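Local coordinates for putative uncharacterized protein smu.1377c (Streptococcus mutans, PDB 3L7V) that is of unproven activity but belongs to the YrdC-like family, may bind double-stranded RNA and has been suggested to act in tRNA modification, at residues A[223-228]-A[269-274]; A[97-102]-A[175-180]; A[139-144]-A[151-156]. One frame throughout, in Å; residues are numbered along the deposited sequence.

Contact 1 of 3, residues A[223-228]-A[269-274]. With SO4 (sulfate ion), chain G.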
ATOM      1  N   SER A 223      13.461  -2.202 -14.875  1.00 23.78           N
ATOM      2  CA  SER A 223      14.257  -3.382 -14.504  1.00 27.33           C
ATOM      3  C   SER A 223      13.489  -4.445 -13.724  1.00 28.96           C
ATOM      4  O   SER A 223      13.963  -5.569 -13.578  1.00 32.16           O
ATOM      5  CB  SER A 223      15.506  -2.982 -13.706  1.00 26.70           C
ATOM      6  OG  SER A 223      15.198  -2.763 -12.337  1.00 29.51           O
ATOM      7  N   ILE A 224      12.316  -4.087 -13.208  1.00 28.04           N
ATOM      8  CA  ILE A 224      11.507  -5.022 -12.446  1.00 16.97           C
ATOM      9  C   ILE A 224      10.869  -6.104 -13.348  1.00 22.91           C
ATOM     10  O   ILE A 224      10.690  -7.247 -12.920  1.00 22.37           O
ATOM     11  CB  ILE A 224      10.425  -4.279 -11.619  1.00 22.55           C
ATOM     12  CG1 ILE A 224      11.078  -3.258 -10.680  1.00 25.43           C
ATOM     13  CG2 ILE A 224       9.542  -5.265 -10.829  1.00 19.37           C
ATOM     14  CD1 ILE A 224      12.044  -3.852  -9.624  1.00 22.22           C
ATOM     15  N   GLN A 225      10.529  -5.761 -14.591  1.00 22.56           N
ATOM     16  CA  GLN A 225       9.905  -6.747 -15.486  1.00 22.11           C
ATOM     17  C   GLN A 225      10.592  -6.816 -16.861  1.00 26.56           C
ATOM     18  O   GLN A 225       9.982  -6.511 -17.889  1.00 22.30           O
ATOM     19  CB  GLN A 225       8.399  -6.473 -15.628  1.00 13.82           C
ATOM     20  CG  GLN A 225       7.699  -6.193 -14.308  1.00 18.28           C
ATOM     21  CD  GLN A 225       6.203  -5.959 -14.468  1.00 21.96           C
ATOM     22  OE1 GLN A 225       5.471  -6.846 -14.915  1.00 15.11           O
ATOM     23  NE2 GLN A 225       5.743  -4.752 -14.110  1.00 17.71           N
ATOM     24  N   PRO A 226      11.865  -7.235 -16.884  1.00 29.60           N
ATOM     25  CA  PRO A 226      12.666  -7.192 -18.117  1.00 32.24           C
ATOM     26  C   PRO A 226      12.147  -8.139 -19.199  1.00 36.94           C
ATOM     27  O   PRO A 226      12.488  -8.006 -20.373  1.00 41.74           O
ATOM     28  CB  PRO A 226      14.067  -7.647 -17.658  1.00 30.25           C
ATOM     29  CG  PRO A 226      13.994  -7.801 -16.171  1.00 29.67           C
ATOM     30  CD  PRO A 226      12.558  -7.936 -15.790  1.00 24.26           C
ATOM     31  N   ASP A 227      11.331  -9.101 -18.799  1.00 43.03           N
ATOM     32  CA  ASP A 227      10.813 -10.094 -19.730  1.00 46.39           C
ATOM     33  C   ASP A 227       9.473  -9.674 -20.342  1.00 42.92           C
ATOM     34  O   ASP A 227       8.877 -10.431 -21.105  1.00 45.47           O
ATOM     35  CB  ASP A 227      10.656 -11.438 -19.018  1.00 52.41           C
ATOM     36  CG  ASP A 227       9.775 -11.342 -17.778  1.00 57.74           C
ATOM     37  OD1 ASP A 227       8.742 -12.047 -17.735  1.00 62.40           O
ATOM     38  OD2 ASP A 227      10.106 -10.555 -16.858  1.00 49.72           O
ATOM     39  N   LYS A 228       8.995  -8.479 -20.004  1.00 31.66           N
ATOM     40  CA  LYS A 228       7.706  -8.022 -20.511  1.00 36.42           C
ATOM     41  C   LYS A 228       7.861  -6.864 -21.481  1.00 39.32           C
ATOM     42  O   LYS A 228       8.956  -6.336 -21.652  1.00 35.71           O
ATOM     43  CB  LYS A 228       6.774  -7.623 -19.361  1.00 28.76           C
ATOM     44  CG  LYS A 228       6.409  -8.792 -18.445  1.00 32.31           C
ATOM     45  CD  LYS A 228       5.838  -9.952 -19.242  1.00 34.44           C
ATOM     46  CE  LYS A 228       5.626 -11.194 -18.382  1.00 38.24           C
ATOM     47  NZ  LYS A 228       4.376 -11.130 -17.580  1.00 41.73           N
ATOM     48  N   LYS A 269      -5.948  -8.851  -9.637  1.00 22.78           N
ATOM     49  CA  LYS A 269      -4.807  -9.517 -10.275  1.00 27.32           C
ATOM     50  C   LYS A 269      -3.617  -8.543 -10.394  1.00 26.51           C
ATOM     51  O   LYS A 269      -3.815  -7.337 -10.496  1.00 27.01           O
ATOM     52  CB  LYS A 269      -5.267 -10.020 -11.661  1.00 27.06           C
ATOM     53  CG  LYS A 269      -4.370 -11.002 -12.370  1.00 30.92           C
ATOM     54  CD  LYS A 269      -5.031 -11.487 -13.663  1.00 37.69           C
ATOM     55  CE  LYS A 269      -4.105 -12.411 -14.454  1.00 41.55           C
ATOM     56  NZ  LYS A 269      -4.780 -13.063 -15.619  1.00 41.34           N
ATOM     57  N   GLY A 270      -2.385  -9.044 -10.374  1.00 24.23           N
ATOM     58  CA  GLY A 270      -1.235  -8.154 -10.458  1.00 20.15           C
ATOM     59  C   GLY A 270       0.146  -8.797 -10.407  1.00 23.27           C
ATOM     60  O   GLY A 270       0.284 -10.017 -10.569  1.00 19.05           O
ATOM     61  N   LEU A 271       1.172  -7.967 -10.194  1.00 12.51           N
ATOM     62  CA  LEU A 271       2.564  -8.426 -10.159  1.00 13.79           C
ATOM     63  C   LEU A 271       2.745  -9.708  -9.304  1.00 22.53           C
ATOM     64  O   LEU A 271       2.301  -9.767  -8.155  1.00 20.35           O
ATOM     65  CB  LEU A 271       3.481  -7.309  -9.627  1.00 13.61           C
ATOM     66  CG  LEU A 271       4.994  -7.549  -9.751  1.00 19.85           C
ATOM     67  CD1 LEU A 271       5.450  -7.542 -11.209  1.00 20.84           C
ATOM     68  CD2 LEU A 271       5.816  -6.550  -8.939  1.00 14.63           C
ATOM     69  N   ASP A 272       3.395 -10.717  -9.878  1.00 22.91           N
ATOM     70  CA  ASP A 272       3.716 -11.981  -9.187  1.00 27.42           C
ATOM     71  C   ASP A 272       2.522 -12.798  -8.691  1.00 22.28           C
ATOM     72  O   ASP A 272       2.642 -13.526  -7.707  1.00 25.86           O
ATOM     73  CB  ASP A 272       4.675 -11.748  -8.009  1.00 27.14           C
ATOM     74  CG  ASP A 272       6.117 -11.573  -8.448  1.00 31.28           C
ATOM     75  OD1 ASP A 272       6.479 -12.020  -9.556  1.00 36.61           O
ATOM     76  OD2 ASP A 272       6.899 -10.986  -7.671  1.00 29.70           O
ATOM     77  N   ILE A 273       1.383 -12.691  -9.364  1.00 13.87           N
ATOM     78  CA  ILE A 273       0.191 -13.421  -8.932  1.00 12.47           C
ATOM     79  C   ILE A 273       0.453 -14.944  -8.847  1.00 18.33           C
ATOM     80  O   ILE A 273      -0.101 -15.628  -7.985  1.00 21.86           O
ATOM     81  CB  ILE A 273      -1.052 -13.095  -9.825  1.00 22.03           C
ATOM     82  CG1 ILE A 273      -2.304 -13.824  -9.320  1.00 20.94           C
ATOM     83  CG2 ILE A 273      -0.774 -13.400 -11.302  1.00 19.24           C
ATOM     84  CD1 ILE A 273      -2.715 -13.430  -7.896  1.00 17.29           C
ATOM     85  N   ASP A 274       1.305 -15.464  -9.730  1.00 13.37           N
ATOM     86  CA  ASP A 274       1.629 -16.895  -9.713  1.00 18.16           C
ATOM     87  C   ASP A 274       2.303 -17.365  -8.399  1.00 17.52           C
ATOM     88  O   ASP A 274       1.962 -18.424  -7.863  1.00 20.39           O
ATOM     89  CB  ASP A 274       2.481 -17.276 -10.939  1.00 21.62           C
ATOM     90  CG  ASP A 274       3.857 -16.601 -10.942  1.00 32.57           C
ATOM     91  OD1 ASP A 274       4.845 -17.262 -11.309  1.00 32.56           O
ATOM     92  OD2 ASP A 274       3.961 -15.416 -10.563  1.00 38.31           O
TER
HETATM   93  S   SO4 G 267      -8.512  -6.648 -12.166  1.00 76.76           S
HETATM   94  O1  SO4 G 267      -8.335  -7.245 -10.847  1.00 80.47           O
HETATM   95  O2  SO4 G 267      -9.565  -7.366 -12.874  1.00 75.32           O
HETATM   96  O3  SO4 G 267      -8.892  -5.245 -12.027  1.00 79.07           O
HETATM   97  O4  SO4 G 267      -7.260  -6.744 -12.914  1.00 77.64           O
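L271 sets its CD1 methyl squarely over one face of the Q225 side-chain amide, 3.7 Å from CD of Q225 and almost as near to OE1 and NE2 of the same group, so the methyl sits above the amide carbon, slightly nearer the oxygen. NE2 of the amide gives a hydrogen bond to the backbone O of Y234, and R233 also packs on Q225. The glutamine reaches the leucine because its CG lies anti to the carbonyl carbon (chi1 -46°) and the chain runs on extended. A looser touch joins the other leucine methyl, CD2 of L271, to CG2 of I224 at 4.4 Å. L271 occupies the second position of a type II turn, G270 to I273, leading into helix 273-283, whereas I224 and Q225 lie in the loop that leads on to strand 239-241. The backbone of L271 is itself hydrogen-bonded to Q236. One residue before the turn, N of K269 donates to O1 of a sulfate at 3.1 Å. With the amide's hydrogen bonding directed to other partners, what joins loop and turn is small, non-directional van der Waals packing at the surface.

Contact 2 of 3, residues A[97-102]-A[175-180]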
ATOM      1  N   CYS A  97       3.460  -0.023   5.060  1.00 28.03           N
ATOM      2  CA  CYS A  97       4.204  -0.580   6.210  1.00 29.93           C
ATOM      3  C   CYS A  97       5.718  -0.703   5.947  1.00 27.74           C
ATOM      4  O   CYS A  97       6.142  -1.295   4.956  1.00 30.15           O
ATOM      5  CB  CYS A  97       3.624  -1.956   6.637  1.00 11.78           C
ATOM      6  SG  CYS A  97       1.918  -1.916   7.326  1.00 30.16           S
ATOM      7  N   GLY A  98       6.524  -0.160   6.854  1.00 23.35           N
ATOM      8  CA  GLY A  98       7.971  -0.187   6.721  1.00 22.08           C
ATOM      9  C   GLY A  98       8.634  -1.342   7.473  1.00 26.81           C
ATOM     10  O   GLY A  98       9.861  -1.516   7.408  1.00 21.84           O
ATOM     11  N   SER A  99       7.829  -2.126   8.189  1.00 20.14           N
ATOM     12  CA  SER A  99       8.331  -3.313   8.880  1.00 21.29           C
ATOM     13  C   SER A  99       7.197  -4.158   9.399  1.00 19.51           C
ATOM     14  O   SER A  99       6.055  -3.694   9.510  1.00 19.44           O
ATOM     15  CB  SER A  99       9.246  -2.934  10.055  1.00 21.63           C
ATOM     16  OG  SER A  99       8.532  -2.192  11.029  1.00 24.74           O
HETATM   17  N   MSE A 100       7.528  -5.395   9.749  1.00 18.95           N
HETATM   18  CA  MSE A 100       6.544  -6.330  10.292  1.00 24.20           C
HETATM   19  C   MSE A 100       6.054  -5.896  11.661  1.00 22.66           C
HETATM   20  O   MSE A 100       4.946  -6.235  12.075  1.00 30.17           O
HETATM   21  CB  MSE A 100       7.124  -7.747  10.358  1.00 20.11           C
HETATM   22  CG  MSE A 100       7.299  -8.390   8.991  1.00 21.44           C
HETATM   23 SE   MSE A 100       5.637  -8.918   8.056  1.00 41.00          SE
HETATM   24  CE  MSE A 100       4.856 -10.089   9.440  1.00 13.95           C
ATOM     25  N   GLU A 101       6.888  -5.135  12.359  1.00 28.27           N
ATOM     26  CA  GLU A 101       6.554  -4.636  13.689  1.00 26.60           C
ATOM     27  C   GLU A 101       5.431  -3.608  13.630  1.00 22.44           C
ATOM     28  O   GLU A 101       4.506  -3.652  14.443  1.00 26.27           O
ATOM     29  CB  GLU A 101       7.792  -4.037  14.364  1.00 29.99           C
ATOM     30  N   GLU A 102       5.505  -2.685  12.671  1.00 21.80           N
ATOM     31  CA  GLU A 102       4.411  -1.725  12.461  1.00 19.49           C
ATOM     32  C   GLU A 102       3.106  -2.435  12.101  1.00 17.24           C
ATOM     33  O   GLU A 102       2.053  -2.130  12.655  1.00 18.89           O
ATOM     34  CB  GLU A 102       4.756  -0.676  11.389  1.00 19.15           C
ATOM     35  CG  GLU A 102       3.610   0.308  11.119  1.00 18.02           C
ATOM     36  CD  GLU A 102       3.908   1.302  10.002  1.00 20.59           C
ATOM     37  OE1 GLU A 102       4.973   1.197   9.351  1.00 23.09           O
ATOM     38  OE2 GLU A 102       3.075   2.204   9.782  1.00 21.36           O
ATOM     39  N   GLU A 175      11.867   5.206   8.254  1.00 26.00           N
ATOM     40  CA  GLU A 175      12.337   6.357   9.034  1.00 25.05           C
ATOM     41  C   GLU A 175      11.206   7.052   9.778  1.00 16.79           C
ATOM     42  O   GLU A 175      11.352   7.397  10.946  1.00 21.99           O
ATOM     43  CB  GLU A 175      13.043   7.384   8.144  1.00 35.41           C
ATOM     44  CG  GLU A 175      14.510   7.099   7.908  1.00 47.54           C
ATOM     45  CD  GLU A 175      15.337   7.171   9.180  1.00 53.02           C
ATOM     46  OE1 GLU A 175      15.193   8.155   9.929  1.00 54.56           O
ATOM     47  OE2 GLU A 175      16.143   6.249   9.423  1.00 57.44           O
HETATM   48  N   MSE A 176      10.088   7.286   9.094  1.00 13.37           N
HETATM   49  CA  MSE A 176       8.946   7.956   9.720  1.00 14.83           C
HETATM   50  C   MSE A 176       8.440   7.157  10.922  1.00 19.68           C
HETATM   51  O   MSE A 176       8.219   7.714  12.001  1.00 23.51           O
HETATM   52  CB  MSE A 176       7.822   8.213   8.714  1.00  8.22           C
HETATM   53  CG  MSE A 176       8.100   9.348   7.696  1.00 25.82           C
HETATM   54 SE   MSE A 176       7.924  11.188   8.419  1.00 43.30          SE
HETATM   55  CE  MSE A 176       5.975  11.395   8.488  1.00 24.43           C
ATOM     56  N   TRP A 177       8.274   5.851  10.742  1.00 19.80           N
ATOM     57  CA  TRP A 177       7.842   4.986  11.841  1.00 20.37           C
ATOM     58  C   TRP A 177       8.830   4.929  13.024  1.00 25.70           C
ATOM     59  O   TRP A 177       8.472   5.213  14.163  1.00 22.80           O
ATOM     60  CB  TRP A 177       7.564   3.563  11.344  1.00 14.88           C
ATOM     61  CG  TRP A 177       7.081   2.667  12.437  1.00 23.62           C
ATOM     62  CD1 TRP A 177       7.794   1.687  13.069  1.00 23.42           C
ATOM     63  CD2 TRP A 177       5.786   2.689  13.060  1.00 24.59           C
ATOM     64  NE1 TRP A 177       7.021   1.093  14.033  1.00 24.02           N
ATOM     65  CE2 TRP A 177       5.785   1.686  14.052  1.00 22.91           C
ATOM     66  CE3 TRP A 177       4.627   3.458  12.874  1.00 26.71           C
ATOM     67  CZ2 TRP A 177       4.666   1.424  14.859  1.00 19.78           C
ATOM     68  CZ3 TRP A 177       3.509   3.196  13.678  1.00 24.73           C
ATOM     69  CH2 TRP A 177       3.543   2.189  14.661  1.00 20.16           C
ATOM     70  N   GLU A 178      10.072   4.547  12.746  1.00 27.11           N
ATOM     71  CA  GLU A 178      11.033   4.279  13.811  1.00 24.95           C
ATOM     72  C   GLU A 178      11.544   5.551  14.494  1.00 29.74           C
ATOM     73  O   GLU A 178      11.860   5.537  15.673  1.00 27.96           O
ATOM     74  CB  GLU A 178      12.201   3.431  13.287  1.00 24.12           C
ATOM     75  CG  GLU A 178      11.880   1.941  13.157  1.00 28.20           C
ATOM     76  CD  GLU A 178      13.000   1.119  12.505  1.00 41.16           C
ATOM     77  OE1 GLU A 178      14.096   1.667  12.259  1.00 47.34           O
ATOM     78  OE2 GLU A 178      12.783  -0.085  12.236  1.00 43.88           O
ATOM     79  N   LYS A 179      11.612   6.656  13.764  1.00 33.07           N
ATOM     80  CA  LYS A 179      12.196   7.861  14.342  1.00 32.28           C
ATOM     81  C   LYS A 179      11.212   8.966  14.702  1.00 34.31           C
ATOM     82  O   LYS A 179      11.583   9.924  15.369  1.00 43.79           O
ATOM     83  CB  LYS A 179      13.343   8.392  13.476  1.00 33.82           C
ATOM     84  CG  LYS A 179      14.512   7.420  13.414  1.00 35.60           C
ATOM     85  CD  LYS A 179      15.776   8.063  12.873  1.00 44.74           C
ATOM     86  CE  LYS A 179      16.966   7.110  13.009  1.00 52.44           C
ATOM     87  NZ  LYS A 179      16.721   5.756  12.406  1.00 53.87           N
ATOM     88  N   GLU A 180       9.956   8.837  14.301  1.00 25.63           N
ATOM     89  CA  GLU A 180       8.983   9.874  14.629  1.00 28.68           C
ATOM     90  C   GLU A 180       7.668   9.272  15.097  1.00 29.98           C
ATOM     91  O   GLU A 180       6.755   9.991  15.502  1.00 31.71           O
ATOM     92  CB  GLU A 180       8.739  10.789  13.421  1.00 30.60           C
ATOM     93  CG  GLU A 180       9.996  11.408  12.852  1.00 35.42           C
ATOM     94  CD  GLU A 180      10.399  12.676  13.588  1.00 40.60           C
ATOM     95  OE1 GLU A 180       9.511  13.301  14.207  1.00 44.47           O
ATOM     96  OE2 GLU A 180      11.591  13.056  13.534  1.00 36.46           O
TER
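E102 lies flat over one face of the W177 indole, packing the N-capped start of helix 100-106 on helix 167-180 in the alpha/beta YrdC-like domain. These two helices follow strands 94-96 and 158-163, neighbours in the central sheet. CG of E102 stands 3.6 Å from the centroid of the six-membered ring and only 7° from its normal, a CH-pi contact. CB lies nearest CE2 of W177 at 3.7 Å, while the carboxylate extends over CE3 and CG, its plane nearly parallel to the indole.

The torsions explain this fit. With CG anti to the backbone N (chi1 178°), the E102 chain then runs fully extended, and its carboxylate stays close to the plane of the zigzag, presenting one flat surface to the ring. W177 also has CG anti to its own backbone N, which lays the indole alongside E102. At the five-membered end of the indole, OG of S99 lies 4.4 Å from CD1 of W177, approaching obliquely. S99 is the N-cap residue: its OG accepts a weak bond of 3.5 Å from N of E102. Three residues past the cap, the glutamate carboxylate lies near the start of the helix, whose dipole would probably favour its negative charge.

M183 packs on E102 as well. E175 and K179, one turn apart on either side of W177 in sequence, form a salt bridge, and E180 pairs with K54 of helix 47-54. A bond from the loop before the cap helps to set the rotation of the E102 carboxylate: N of G98 donates to OE1 of E102 at 3.2 Å, meeting that oxygen on its anti side, 32° out of the carboxylate plane.

Contact 3 of 3, residues A[139-144]-A[151-156]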
ATOM      1  N   GLU A 139      -8.157   3.828  18.349  1.00 32.21           N
ATOM      2  CA  GLU A 139      -8.276   4.949  19.290  1.00 38.86           C
ATOM      3  C   GLU A 139      -7.137   5.942  19.102  1.00 34.11           C
ATOM      4  O   GLU A 139      -7.372   7.134  18.933  1.00 34.48           O
ATOM      5  CB  GLU A 139      -8.303   4.471  20.745  1.00 45.07           C
ATOM      6  CG  GLU A 139      -9.613   3.814  21.150  1.00 52.94           C
ATOM      7  CD  GLU A 139     -10.815   4.607  20.685  1.00 65.20           C
ATOM      8  OE1 GLU A 139     -10.840   5.837  20.909  1.00 71.16           O
ATOM      9  OE2 GLU A 139     -11.733   4.002  20.091  1.00 70.36           O
ATOM     10  N   LYS A 140      -5.904   5.449  19.136  1.00 34.84           N
ATOM     11  CA  LYS A 140      -4.750   6.290  18.850  1.00 36.96           C
ATOM     12  C   LYS A 140      -4.893   7.000  17.495  1.00 40.40           C
ATOM     13  O   LYS A 140      -4.694   8.209  17.406  1.00 41.66           O
ATOM     14  CB  LYS A 140      -3.460   5.481  18.917  1.00 37.33           C
ATOM     15  CG  LYS A 140      -3.027   5.142  20.340  1.00 43.32           C
ATOM     16  N   LEU A 141      -5.256   6.253  16.454  1.00 38.34           N
ATOM     17  CA  LEU A 141      -5.524   6.844  15.142  1.00 34.59           C
ATOM     18  C   LEU A 141      -6.389   8.099  15.267  1.00 35.76           C
ATOM     19  O   LEU A 141      -6.042   9.162  14.752  1.00 33.04           O
ATOM     20  CB  LEU A 141      -6.207   5.824  14.219  1.00 31.35           C
ATOM     21  CG  LEU A 141      -6.500   6.226  12.767  1.00 34.81           C
ATOM     22  CD1 LEU A 141      -5.228   6.637  12.016  1.00 36.34           C
ATOM     23  CD2 LEU A 141      -7.209   5.093  12.033  1.00 32.88           C
ATOM     24  N   LYS A 142      -7.513   7.971  15.967  1.00 41.64           N
ATOM     25  CA  LYS A 142      -8.454   9.077  16.127  1.00 43.03           C
ATOM     26  C   LYS A 142      -7.935  10.172  17.061  1.00 45.05           C
ATOM     27  O   LYS A 142      -8.371  11.321  16.988  1.00 41.11           O
ATOM     28  CB  LYS A 142      -9.809   8.559  16.612  1.00 39.88           C
ATOM     29  CG  LYS A 142     -10.445   7.581  15.648  1.00 46.76           C
ATOM     30  CD  LYS A 142     -11.920   7.405  15.921  1.00 48.75           C
ATOM     31  CE  LYS A 142     -12.172   6.969  17.348  1.00 49.34           C
ATOM     32  NZ  LYS A 142     -13.632   6.979  17.639  1.00 50.82           N
ATOM     33  N   ALA A 143      -7.002   9.816  17.934  1.00 46.72           N
ATOM     34  CA  ALA A 143      -6.430  10.789  18.853  1.00 54.63           C
ATOM     35  C   ALA A 143      -5.841  12.000  18.127  1.00 64.21           C
ATOM     36  O   ALA A 143      -5.870  13.108  18.657  1.00 71.54           O
ATOM     37  CB  ALA A 143      -5.380  10.135  19.747  1.00 50.56           C
ATOM     38  N   TYR A 144      -5.307  11.798  16.923  1.00 62.72           N
ATOM     39  CA  TYR A 144      -4.680  12.897  16.183  1.00 53.63           C
ATOM     40  C   TYR A 144      -5.642  14.061  16.012  1.00 54.32           C
ATOM     41  O   TYR A 144      -5.228  15.209  15.904  1.00 57.04           O
ATOM     42  CB  TYR A 144      -4.199  12.440  14.811  1.00 48.52           C
ATOM     43  CG  TYR A 144      -2.995  11.525  14.822  1.00 43.38           C
ATOM     44  CD1 TYR A 144      -3.139  10.159  14.594  1.00 45.37           C
ATOM     45  CD2 TYR A 144      -1.720  12.023  15.032  1.00 37.08           C
ATOM     46  CE1 TYR A 144      -2.055   9.319  14.586  1.00 44.97           C
ATOM     47  CE2 TYR A 144      -0.622  11.187  15.020  1.00 40.43           C
ATOM     48  CZ  TYR A 144      -0.798   9.835  14.801  1.00 46.86           C
ATOM     49  OH  TYR A 144       0.284   8.989  14.788  1.00 54.08           O
ATOM     50  N   LEU A 151     -10.458   9.415   5.373  1.00 35.96           N
ATOM     51  CA  LEU A 151      -9.826   9.249   4.060  1.00 38.44           C
ATOM     52  C   LEU A 151      -8.864   8.040   3.903  1.00 33.94           C
ATOM     53  O   LEU A 151      -8.383   7.776   2.801  1.00 30.38           O
ATOM     54  CB  LEU A 151      -9.128  10.549   3.622  1.00 39.32           C
ATOM     55  CG  LEU A 151      -9.977  11.778   3.257  1.00 44.83           C
ATOM     56  CD1 LEU A 151     -11.094  11.432   2.282  1.00 43.86           C
ATOM     57  CD2 LEU A 151     -10.556  12.407   4.498  1.00 47.78           C
HETATM   58  N   MSE A 152      -8.587   7.307   4.978  1.00 27.98           N
HETATM   59  CA  MSE A 152      -7.734   6.122   4.856  1.00 27.98           C
HETATM   60  C   MSE A 152      -8.264   4.840   5.538  1.00 29.11           C
HETATM   61  O   MSE A 152      -7.551   3.848   5.646  1.00 30.17           O
HETATM   62  CB  MSE A 152      -6.284   6.433   5.256  1.00 35.18           C
HETATM   63  CG  MSE A 152      -6.108   7.479   6.354  1.00 40.94           C
HETATM   64 SE   MSE A 152      -6.536   6.847   8.148  0.80 39.65          SE
HETATM   65  CE  MSE A 152      -5.699   5.054   8.044  1.00 20.98           C
ATOM     66  N   THR A 153      -9.509   4.882   6.003  1.00 27.49           N
ATOM     67  CA  THR A 153     -10.266   3.678   6.333  1.00 22.83           C
ATOM     68  C   THR A 153     -11.600   3.779   5.609  1.00 29.23           C
ATOM     69  O   THR A 153     -12.011   4.872   5.208  1.00 31.60           O
ATOM     70  CB  THR A 153     -10.542   3.519   7.856  1.00 25.42           C
ATOM     71  OG1 THR A 153     -11.539   4.455   8.275  1.00 26.93           O
ATOM     72  CG2 THR A 153      -9.285   3.720   8.678  1.00 18.97           C
ATOM     73  N   ASP A 154     -12.279   2.652   5.432  1.00 29.10           N
ATOM     74  CA  ASP A 154     -13.627   2.687   4.886  1.00 27.51           C
ATOM     75  C   ASP A 154     -14.640   2.716   6.034  1.00 30.07           C
ATOM     76  O   ASP A 154     -14.262   2.791   7.209  1.00 29.46           O
ATOM     77  CB  ASP A 154     -13.880   1.507   3.938  1.00 27.54           C
ATOM     78  CG  ASP A 154     -13.915   0.162   4.662  1.00 31.06           C
ATOM     79  OD1 ASP A 154     -14.394  -0.812   4.058  1.00 27.16           O
ATOM     80  OD2 ASP A 154     -13.477   0.073   5.829  1.00 31.53           O
ATOM     81  N   ILE A 155     -15.926   2.668   5.698  1.00 34.84           N
ATOM     82  CA  ILE A 155     -16.977   2.775   6.714  1.00 36.42           C
ATOM     83  C   ILE A 155     -17.035   1.575   7.672  1.00 39.54           C
ATOM     84  O   ILE A 155     -17.550   1.698   8.781  1.00 46.82           O
ATOM     85  CB  ILE A 155     -18.365   3.004   6.077  1.00 35.17           C
ATOM     86  CG1 ILE A 155     -18.623   1.978   4.975  1.00 37.35           C
ATOM     87  CG2 ILE A 155     -18.469   4.413   5.509  1.00 34.36           C
ATOM     88  CD1 ILE A 155     -19.908   2.215   4.210  1.00 43.29           C
ATOM     89  N   ARG A 156     -16.514   0.422   7.254  1.00 34.33           N
ATOM     90  CA  ARG A 156     -16.485  -0.759   8.126  1.00 35.12           C
ATOM     91  C   ARG A 156     -15.286  -0.735   9.066  1.00 31.45           C
ATOM     92  O   ARG A 156     -15.187  -1.566   9.968  1.00 35.58           O
ATOM     93  CB  ARG A 156     -16.436  -2.055   7.316  1.00 39.97           C
ATOM     94  CG  ARG A 156     -17.244  -2.042   6.043  1.00 46.61           C
ATOM     95  CD  ARG A 156     -16.390  -2.559   4.893  1.00 53.09           C
ATOM     96  NE  ARG A 156     -16.528  -3.991   4.659  1.00 55.27           N
ATOM     97  CZ  ARG A 156     -15.624  -4.742   4.036  1.00 50.22           C
ATOM     98  NH1 ARG A 156     -14.485  -4.211   3.601  1.00 43.52           N
ATOM     99  NH2 ARG A 156     -15.858  -6.032   3.862  1.00 49.37           N
TER
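L141 points its forked end at two successive residues, M152 and T153, meeting each tip to tip. One prong, CD1 of L141, faces the selenium of M152, a selenomethionine, at 4.1 Å; the other, CD2, faces CG2 of T153 at 4.2 Å. The fork is aimed by a leucine CG that lies anti to its backbone N (chi1 -177°), so that the two methyls reach M152 and T153. M152 starts from a less direct position, since its bond from CA to CB does not head for the leucine. Bends at its second and third torsions bring SE round to meet CD1. T153 instead offers its methyl directly, with CG2 anti to the carbonyl carbon.

The hydroxyl branch of T153 turns to other work: OG1 is hydrogen-bonded to the backbone O of E149, tying the residue back to the short helix 149-152. W133, in a loop, packs against L141, M152 and T153 alike, and L78 of helix 75-85 adds to the apolar surroundings of M152. The contact thus closes the short connection between helix 135-143 and the chain leading from helix 149-152 to strand 158-163. Three buried residues meet by methyl and selenium surfaces alone, so the contact itself is apolar, probably resting on dispersion and exclusion of water, while the polar atom of T153 is satisfied by the backbone behind it.

Overall arrangement
From the N terminus, the chain first reaches contact 2 at 97-102, just after strand 94-96. Before that contact closes at 175-180, the chain passes through contact 3, whose segments 139-144 and 151-156 shut a short loop nested inside the larger one. The two do not touch: their centres are 18 Å apart, their nearest atoms about 7 Å. Contact 1 comes afterwards, in series with both, closing the excursion from 223-228 through strands 239-241 and 265-268 to 269-274. Its centre is 33 Å from that of contact 3, on opposite sides of the chain's centre. Contact 2 joins two helices, contact 3 sets helix 135-143 against the chain leaving 149-152, and contact 1 ties a loop to the turn before helix 273-283.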